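Local atomic coordinates of p800 reaction center core protein (Heliobacterium modesticaldum, PDB entry 5V8K), a protein that forms the homodimeric core of a heliobacterial photosynthetic reaction center, holding bacteriochlorophyll g pigments in the membrane together with a [4Fe-4S] cluster. Residues V36-L40 / V41-S45; W225-P228 / Q229-F232. All blocks are in the same frame, centred on the assembly; numbering follows the deposited sequence.

Contact 1: V36-L40 / V41-S45. With GBF (Bacteriochlorophyll g), chain I.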
loop_
_atom_site.group_PDB
_atom_site.type_symbol
_atom_site.label_atom_id
_atom_site.label_comp_id
_atom_site.label_asym_id
_atom_site.label_seq_id
_atom_site.Cartn_x
_atom_site.Cartn_y
_atom_site.Cartn_z
ATOM N N VAL A 36 3.439 34.766 -1.216
ATOM C CA VAL A 36 3.096 35.502 -2.429
ATOM C C VAL A 36 4.352 36.056 -3.095
ATOM O O VAL A 36 4.515 35.954 -4.314
ATOM C CB VAL A 36 2.090 36.624 -2.109
ATOM C CG1 VAL A 36 1.849 37.495 -3.300
ATOM C CG2 VAL A 36 0.773 36.023 -1.726
ATOM N N SER A 37 5.253 36.667 -2.311
ATOM C CA SER A 37 6.452 37.258 -2.901
ATOM C C SER A 37 7.374 36.183 -3.455
ATOM O O SER A 37 7.933 36.351 -4.542
ATOM C CB SER A 37 7.206 38.126 -1.885
ATOM O OG SER A 37 8.008 37.350 -1.004
ATOM N N PHE A 38 7.497 35.046 -2.752
ATOM C CA PHE A 38 8.382 33.982 -3.210
ATOM C C PHE A 38 7.889 33.390 -4.533
ATOM O O PHE A 38 8.661 33.232 -5.491
ATOM C CB PHE A 38 8.483 32.896 -2.139
ATOM C CG PHE A 38 9.206 31.664 -2.590
ATOM C CD1 PHE A 38 10.573 31.662 -2.691
ATOM C CD2 PHE A 38 8.519 30.524 -2.922
ATOM C CE1 PHE A 38 11.247 30.556 -3.094
ATOM C CE2 PHE A 38 9.202 29.386 -3.344
ATOM C CZ PHE A 38 10.568 29.414 -3.435
ATOM N N ILE A 39 6.587 33.087 -4.609
ATOM C CA ILE A 39 6.069 32.269 -5.698
ATOM C C ILE A 39 5.847 33.061 -6.982
ATOM O O ILE A 39 5.719 32.457 -8.051
ATOM C CB ILE A 39 4.797 31.529 -5.203
ATOM C CG1 ILE A 39 4.505 30.351 -6.086
ATOM C CG2 ILE A 39 3.552 32.414 -5.145
ATOM C CD1 ILE A 39 5.625 29.244 -6.057
ATOM N N LEU A 40 5.841 34.396 -6.931
ATOM C CA LEU A 40 5.869 35.199 -8.158
ATOM C C LEU A 40 7.253 35.278 -8.801
ATOM O O LEU A 40 7.358 35.701 -9.961
ATOM C CB LEU A 40 5.354 36.633 -7.883
ATOM C CG LEU A 40 3.858 36.692 -7.488
ATOM C CD1 LEU A 40 3.450 38.107 -7.116
ATOM C CD2 LEU A 40 2.968 36.175 -8.605
ATOM N N VAL A 41 8.301 34.846 -8.106
ATOM C CA VAL A 41 9.679 35.053 -8.531
ATOM C C VAL A 41 10.414 33.739 -8.758
ATOM O O VAL A 41 11.185 33.620 -9.710
ATOM C CB VAL A 41 10.438 35.922 -7.504
ATOM C CG1 VAL A 41 11.931 35.983 -7.831
ATOM C CG2 VAL A 41 9.866 37.319 -7.502
ATOM N N HIS A 42 10.229 32.762 -7.876
ATOM C CA HIS A 42 10.939 31.496 -7.921
ATOM C C HIS A 42 9.965 30.359 -8.242
ATOM O O HIS A 42 8.751 30.505 -8.130
ATOM C CB HIS A 42 11.633 31.234 -6.586
ATOM C CG HIS A 42 12.650 32.252 -6.237
ATOM N ND1 HIS A 42 13.886 32.301 -6.840
ATOM C CD2 HIS A 42 12.617 33.276 -5.358
ATOM C CE1 HIS A 42 14.572 33.314 -6.348
ATOM N NE2 HIS A 42 13.821 33.926 -5.456
ATOM N N HIS A 43 10.510 29.223 -8.655
ATOM C CA HIS A 43 9.692 28.055 -8.996
ATOM C C HIS A 43 8.681 28.368 -10.098
ATOM O O HIS A 43 7.514 27.985 -10.009
ATOM C CB HIS A 43 8.946 27.521 -7.766
ATOM C CG HIS A 43 9.837 26.980 -6.706
ATOM N ND1 HIS A 43 9.389 26.116 -5.736
ATOM C CD2 HIS A 43 11.150 27.193 -6.446
ATOM C CE1 HIS A 43 10.387 25.790 -4.941
ATOM N NE2 HIS A 43 11.460 26.450 -5.336
ATOM N N LEU A 44 9.113 29.102 -11.117
ATOM C CA LEU A 44 8.287 29.359 -12.286
ATOM C C LEU A 44 8.490 28.286 -13.351
ATOM O O LEU A 44 7.525 27.717 -13.870
ATOM C CB LEU A 44 8.624 30.738 -12.848
ATOM C CG LEU A 44 8.604 31.908 -11.868
ATOM C CD1 LEU A 44 8.680 33.270 -12.599
ATOM C CD2 LEU A 44 7.364 31.831 -11.050
ATOM N N SER A 45 9.753 28.044 -13.688
ATOM C CA SER A 45 10.213 27.080 -14.687
ATOM C C SER A 45 11.744 27.129 -14.685
ATOM O O SER A 45 12.351 27.918 -13.942
ATOM C CB SER A 45 9.639 27.375 -16.074
ATOM O OG SER A 45 10.038 28.645 -16.538
HETATM MG MG GBF I . 13.467 25.580 -4.267
HETATM C CHA GBF I . 15.129 27.153 -6.883
HETATM C CHB GBF I . 13.505 22.739 -5.936
HETATM C CHC GBF I . 11.984 24.282 -1.472
HETATM C CHD GBF I . 14.040 28.612 -2.386
HETATM N NA GBF I . 14.179 25.056 -6.013
HETATM C C1A GBF I . 14.745 25.724 -7.022
HETATM C C2A GBF I . 15.118 24.992 -8.286
HETATM C C3A GBF I . 14.367 23.702 -8.009
HETATM C C4A GBF I . 14.013 23.833 -6.554
HETATM C CMA GBF I . 13.079 23.586 -8.829
HETATM C CAA GBF I . 16.593 24.712 -8.600
HETATM C CBA GBF I . 17.351 23.913 -7.545
HETATM C CGA GBF I . 17.718 24.824 -6.406
HETATM O O1A GBF I . 18.280 25.873 -6.671
HETATM O O2A GBF I . 16.996 24.759 -5.148
HETATM N NB GBF I . 12.912 23.710 -3.760
HETATM C C1B GBF I . 12.903 22.665 -4.586
HETATM C C2B GBF I . 12.333 21.596 -3.905
HETATM C C3B GBF I . 11.922 22.064 -2.651
HETATM C C4B GBF I . 12.251 23.416 -2.636
HETATM C CMB GBF I . 12.228 20.218 -4.455
HETATM C CAB GBF I . 11.280 21.345 -1.513
HETATM C CBB GBF I . 11.145 20.047 -1.380
HETATM N NC GBF I . 13.134 26.300 -2.380
HETATM C C1C GBF I . 12.486 25.676 -1.396
HETATM C C2C GBF I . 12.142 26.259 -0.066
HETATM C C3C GBF I . 12.830 27.485 -0.483
HETATM C C4C GBF I . 13.354 27.484 -1.772
HETATM C CMC GBF I . 10.633 26.430 0.049
HETATM C CAC GBF I . 12.956 28.679 0.399
HETATM C CBC GBF I . 12.398 28.721 1.807
HETATM N ND GBF I . 14.372 27.363 -4.416
HETATM C C1D GBF I . 14.491 28.504 -3.767
HETATM C C2D GBF I . 15.092 29.818 -4.442
HETATM C C3D GBF I . 15.269 29.094 -5.630
HETATM C C4D GBF I . 14.887 27.733 -5.641
HETATM C CMD GBF I . 15.335 31.198 -3.926
HETATM C CAD GBF I . 15.569 29.429 -7.046
HETATM O OBD GBF I . 16.287 30.359 -7.535
HETATM C CBD GBF I . 15.608 28.161 -7.838
HETATM C CGD GBF I . 14.704 28.212 -9.027
HETATM O O1D GBF I . 13.604 28.701 -8.966
HETATM O O2D GBF I . 15.106 27.713 -10.300
HETATM C CED GBF I . 14.125 27.737 -11.337
HETATM C C1 GBF I . 17.420 25.587 -4.053
HETATM C C2 GBF I . 18.217 24.726 -3.104
HETATM C C3 GBF I . 17.732 24.110 -2.009
HETATM C C4 GBF I . 18.704 23.279 -1.215
HETATM C C5 GBF I . 16.285 24.196 -1.555
HETATM C C6 GBF I . 16.145 24.723 -0.141
HETATM C C7 GBF I . 14.991 24.024 0.548
HETATM C C8 GBF I . 14.574 24.469 1.744
HETATM C C9 GBF I . 15.279 25.672 2.314
HETATM C C10 GBF I . 13.407 23.786 2.450
HETATM C C11 GBF I . 13.671 23.637 3.943
HETATM C C12 GBF I . 12.444 23.973 4.790
HETATM C C13 GBF I . 12.514 24.773 5.888
HETATM C C14 GBF I . 13.814 25.387 6.330
HETATM C C15 GBF I . 11.287 25.082 6.734
#

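Contact 2: W225-P228 / Q229-F232. With GBF (Bacteriochlorophyll g), chain Q.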
loop_
_atom_site.group_PDB
_atom_site.type_symbol
_atom_site.label_atom_id
_atom_site.label_comp_id
_atom_site.label_asym_id
_atom_site.label_seq_id
_atom_site.Cartn_x
_atom_site.Cartn_y
_atom_site.Cartn_z
ATOM N N TRP A 225 -19.300 28.310 -11.189
ATOM C CA TRP A 225 -19.176 29.734 -11.531
ATOM C C TRP A 225 -17.880 29.885 -12.318
ATOM O O TRP A 225 -16.806 30.130 -11.762
ATOM C CB TRP A 225 -19.223 30.605 -10.277
ATOM C CG TRP A 225 -19.062 32.097 -10.503
ATOM C CD1 TRP A 225 -18.220 32.935 -9.829
ATOM C CD2 TRP A 225 -19.768 32.917 -11.450
ATOM N NE1 TRP A 225 -18.370 34.224 -10.282
ATOM C CE2 TRP A 225 -19.315 34.240 -11.273
ATOM C CE3 TRP A 225 -20.756 32.664 -12.401
ATOM C CZ2 TRP A 225 -19.784 35.302 -12.042
ATOM C CZ3 TRP A 225 -21.240 33.717 -13.152
ATOM C CH2 TRP A 225 -20.739 35.024 -12.984
ATOM N N GLN A 226 -17.989 29.705 -13.634
ATOM C CA GLN A 226 -16.833 29.650 -14.523
ATOM C C GLN A 226 -16.721 30.868 -15.435
ATOM O O GLN A 226 -16.007 30.834 -16.438
ATOM C CB GLN A 226 -16.884 28.351 -15.329
ATOM C CG GLN A 226 -16.046 27.236 -14.676
ATOM C CD GLN A 226 -14.587 27.599 -14.555
ATOM O OE1 GLN A 226 -13.955 28.005 -15.526
ATOM N NE2 GLN A 226 -14.044 27.469 -13.347
ATOM N N HIS A 227 -17.377 31.951 -15.077
ATOM C CA HIS A 227 -17.273 33.182 -15.837
ATOM C C HIS A 227 -15.802 33.585 -16.018
ATOM O O HIS A 227 -15.008 33.489 -15.075
ATOM C CB HIS A 227 -18.064 34.278 -15.126
ATOM C CG HIS A 227 -18.165 35.547 -15.899
ATOM N ND1 HIS A 227 -17.084 36.370 -16.108
ATOM C CD2 HIS A 227 -19.225 36.157 -16.476
ATOM C CE1 HIS A 227 -17.465 37.416 -16.809
ATOM N NE2 HIS A 227 -18.758 37.312 -17.048
ATOM N N PRO A 228 -15.402 34.019 -17.219
ATOM C CA PRO A 228 -13.960 34.163 -17.511
ATOM C C PRO A 228 -13.270 35.328 -16.800
ATOM O O PRO A 228 -12.045 35.288 -16.678
ATOM C CB PRO A 228 -13.912 34.346 -19.035
ATOM C CG PRO A 228 -15.298 34.693 -19.464
ATOM C CD PRO A 228 -16.225 34.050 -18.430
ATOM N N GLN A 229 -13.991 36.339 -16.315
ATOM C CA GLN A 229 -13.371 37.415 -15.564
ATOM C C GLN A 229 -13.926 37.594 -14.170
ATOM O O GLN A 229 -13.160 37.941 -13.264
ATOM C CB GLN A 229 -13.522 38.756 -16.311
ATOM C CG GLN A 229 -12.812 38.806 -17.650
ATOM C CD GLN A 229 -13.719 38.462 -18.828
ATOM O OE1 GLN A 229 -14.926 38.726 -18.817
ATOM N NE2 GLN A 229 -13.127 37.872 -19.858
ATOM N N LEU A 230 -15.224 37.355 -13.975
ATOM C CA LEU A 230 -15.906 37.550 -12.709
ATOM C C LEU A 230 -16.063 36.256 -11.925
ATOM O O LEU A 230 -16.668 36.263 -10.844
ATOM C CB LEU A 230 -17.289 38.183 -12.957
ATOM C CG LEU A 230 -17.306 39.476 -13.796
ATOM C CD1 LEU A 230 -18.720 39.967 -13.993
ATOM C CD2 LEU A 230 -16.471 40.563 -13.108
ATOM N N GLY A 231 -15.532 35.156 -12.442
ATOM C CA GLY A 231 -15.594 33.860 -11.775
ATOM C C GLY A 231 -14.274 33.133 -11.923
ATOM O O GLY A 231 -13.268 33.751 -12.239
ATOM N N PHE A 232 -14.245 31.825 -11.741
ATOM C CA PHE A 232 -12.999 31.080 -11.781
ATOM C C PHE A 232 -12.600 30.663 -13.183
ATOM O O PHE A 232 -11.611 29.941 -13.346
ATOM C CB PHE A 232 -13.105 29.858 -10.863
ATOM C CG PHE A 232 -13.393 30.210 -9.468
ATOM C CD1 PHE A 232 -12.366 30.605 -8.629
ATOM C CD2 PHE A 232 -14.687 30.173 -8.987
ATOM C CE1 PHE A 232 -12.620 30.955 -7.325
ATOM C CE2 PHE A 232 -14.952 30.514 -7.693
ATOM C CZ PHE A 232 -13.914 30.920 -6.859
HETATM MG MG GBF Q . -14.777 38.766 -3.868
HETATM C CHA GBF Q . -11.907 38.867 -5.849
HETATM C CHB GBF Q . -16.386 37.276 -6.319
HETATM C CHC GBF Q . -17.190 38.145 -1.485
HETATM C CHD GBF Q . -12.839 40.419 -1.344
HETATM N NA GBF Q . -14.243 38.155 -5.668
HETATM C C1A GBF Q . -13.136 38.230 -6.403
HETATM C C2A GBF Q . -13.080 37.312 -7.582
HETATM C C3A GBF Q . -14.565 37.432 -7.931
HETATM C C4A GBF Q . -15.106 37.637 -6.557
HETATM C CMA GBF Q . -14.941 38.601 -8.830
HETATM C CAA GBF Q . -12.629 35.928 -7.108
HETATM C CBA GBF Q . -13.043 34.784 -8.002
HETATM C CGA GBF Q . -14.395 34.236 -7.605
HETATM O O1A GBF Q . -15.195 33.933 -8.477
HETATM O O2A GBF Q . -14.876 34.367 -6.237
HETATM N NB GBF Q . -16.525 37.735 -3.907
HETATM C C1B GBF Q . -17.121 37.313 -5.023
HETATM C C2B GBF Q . -18.432 36.938 -4.713
HETATM C C3B GBF Q . -18.615 37.184 -3.354
HETATM C C4B GBF Q . -17.406 37.708 -2.895
HETATM C CMB GBF Q . -19.418 36.376 -5.703
HETATM C CAB GBF Q . -19.811 36.956 -2.512
HETATM C CBB GBF Q . -21.012 36.566 -2.872
HETATM N NC GBF Q . -14.960 39.217 -1.882
HETATM C C1C GBF Q . -15.968 38.877 -1.067
HETATM C C2C GBF Q . -16.052 39.228 0.380
HETATM C C3C GBF Q . -14.731 39.844 0.252
HETATM C C4C GBF Q . -14.150 39.845 -1.007
HETATM C CMC GBF Q . -17.179 40.248 0.594
HETATM C CAC GBF Q . -14.037 40.477 1.390
HETATM C CBC GBF Q . -14.616 40.489 2.784
HETATM N ND GBF Q . -12.930 39.507 -3.544
HETATM C C1D GBF Q . -12.223 40.147 -2.636
HETATM C C2D GBF Q . -10.689 40.577 -2.892
HETATM C C3D GBF Q . -10.768 40.001 -4.172
HETATM C C4D GBF Q . -11.987 39.400 -4.557
HETATM C CMD GBF Q . -9.640 41.302 -2.093
HETATM C CAD GBF Q . -9.867 39.857 -5.344
HETATM O OBD GBF Q . -8.650 40.153 -5.613
HETATM C CBD GBF Q . -10.546 39.040 -6.382
HETATM C CGD GBF Q . -10.526 39.696 -7.740
HETATM O O1D GBF Q . -11.406 40.420 -8.176
HETATM O O2D GBF Q . -9.429 39.444 -8.602
HETATM C CED GBF Q . -9.447 40.115 -9.877
HETATM C C1 GBF Q . -16.074 33.670 -5.853
HETATM C C2 GBF Q . -16.401 33.999 -4.421
HETATM C C3 GBF Q . -16.724 33.088 -3.503
HETATM C C4 GBF Q . -16.823 31.643 -3.876
HETATM C C5 GBF Q . -16.993 33.520 -2.076
HETATM C C6 GBF Q . -15.846 33.026 -1.209
HETATM C C7 GBF Q . -16.051 33.454 0.226
HETATM C C8 GBF Q . -16.765 32.736 1.119
HETATM C C9 GBF Q . -17.415 31.439 0.730
HETATM C C10 GBF Q . -16.955 33.175 2.561
HETATM C C11 GBF Q . -16.161 34.425 2.949
HETATM C C12 GBF Q . -16.318 34.666 4.435
HETATM C C13 GBF Q . -16.363 35.886 4.976
HETATM C C14 GBF Q . -16.258 37.130 4.144
HETATM C C15 GBF Q . -16.517 36.031 6.461
#

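Contact 1: V36-L40 / V41-S45
Phe38 packs against two consecutive histidines, His42 and His43, that each ligate the magnesium of a different bacteriochlorophyll g. His43 NE2 lies 2.4 Å from MG of the chain I pigment; His42 NE2 ligates the magnesium of another bacteriochlorophyll g. Between the two histidines the chain leaves the helical path, and His43 itself has left-handed helical phi/psi. Phe38, its CG anti to the backbone N (chi1 171°), sends its ring forward along the chain to meet both. Against His43 it forms a T-shaped stack with the planes at 72°, the phenyl edge turned to the imidazole face and CZ 3.6 Å from NE2. Against His42 the planes are closer to parallel, at 28°, yet slid apart so that overlap is slight; here Phe38 CE1 touches His42 CB at 3.6 Å. The His42 ring is itself covered on both faces, by Val41 CG1 on one and by the pigment methyl CMD over the centre of the other.

Backbone bonds accompany this packing. Phe38 O is gripped by two donors: His42 N, 2.9 Å away, arrives almost in line with the carbonyl, while Val41 N at 3.1 Å approaches from above the carbonyl plane. His43 N adds a nearly straight hydrogen bond of 3.2 Å to O1D of the pigment, which is therefore held by both metal and ester. His43 ND1 is buried without a partner in the model. Farther along the loop, Leu44 CD2 reaches back to within 3.5 Å of Ile39 O. The arrangement is an aromatic cluster, where helix 18-39 gives way to a loop, built into the axial-histidine bacteriochlorophyll sites of a type I reaction center.

Contact 2: W225-P228 / Q229-F232
The backbone from Trp225 to Phe232 folds back on itself, closed by a hydrogen bond from Phe232 N to Trp225 O (3.1 Å, 164°). It forms a compact interhelical loop, linking the membrane helix 200-224 to helix 234-240. Inside it, a weak bond from Gly231 N to His227 O adds a second, poorer closure.

Among the side chains, Trp225 spans the loop. With chi1 at 178° the indole points away from its own backbone nitrogen and reaches across to the far limb. There NE1 donates to Leu230 O at 2.7 Å; the bond is short but bent (131° at the hydrogen), and the donor comes in from above the carbonyl plane. Gly231 has no side chain to intervene, and its CA sits over the indole face, 3.2 Å from Trp225 NE1. With an alanine in place of Trp225, the Leu230 carbonyl would probably lose its indole donor and a gap would open over Gly231.

His227 is sandwiched: Pro228 CD lies over one face of the imidazole and Leu230 CB over the opposite one, a CH-pi contact 4.0 Å from the ring centroid. ND1 works in the ring plane, accepting from Gln229 N at 3.1 Å, which fixes how the ring is rotated. Gln226 faces Phe232 with its amide, whose OE1 and NE2 are held elsewhere, by Arg236 and by the Met222 carbonyl.

The pigment of chain Q meets the loop through its ester, whose carbonyl oxygen O1A is 3.5 Å from Trp225 CD1, while Phe232 places CZ 3.4 Å from the ester carbon CGA.

How the contacts relate
Contact 1 and contact 2 do not touch: their centres are about 24 Å apart and their nearest atoms about 15 Å. Each meets a different bacteriochlorophyll g, that of chain I for contact 1 and that of chain Q for contact 2. The modes of binding differ. Residues 36-45 supply magnesium ligands, whereas residues 225-232 meet the chain Q pigment at its periphery, well away from its magnesium. Helix 58-67 joins the two neighbourhoods: Ile39 and Leu44 of contact 1 pack on Ala58, while Gln67 donates to Gln229 O of contact 2 and Arg64 hydrogen-bonds that contact's pigment.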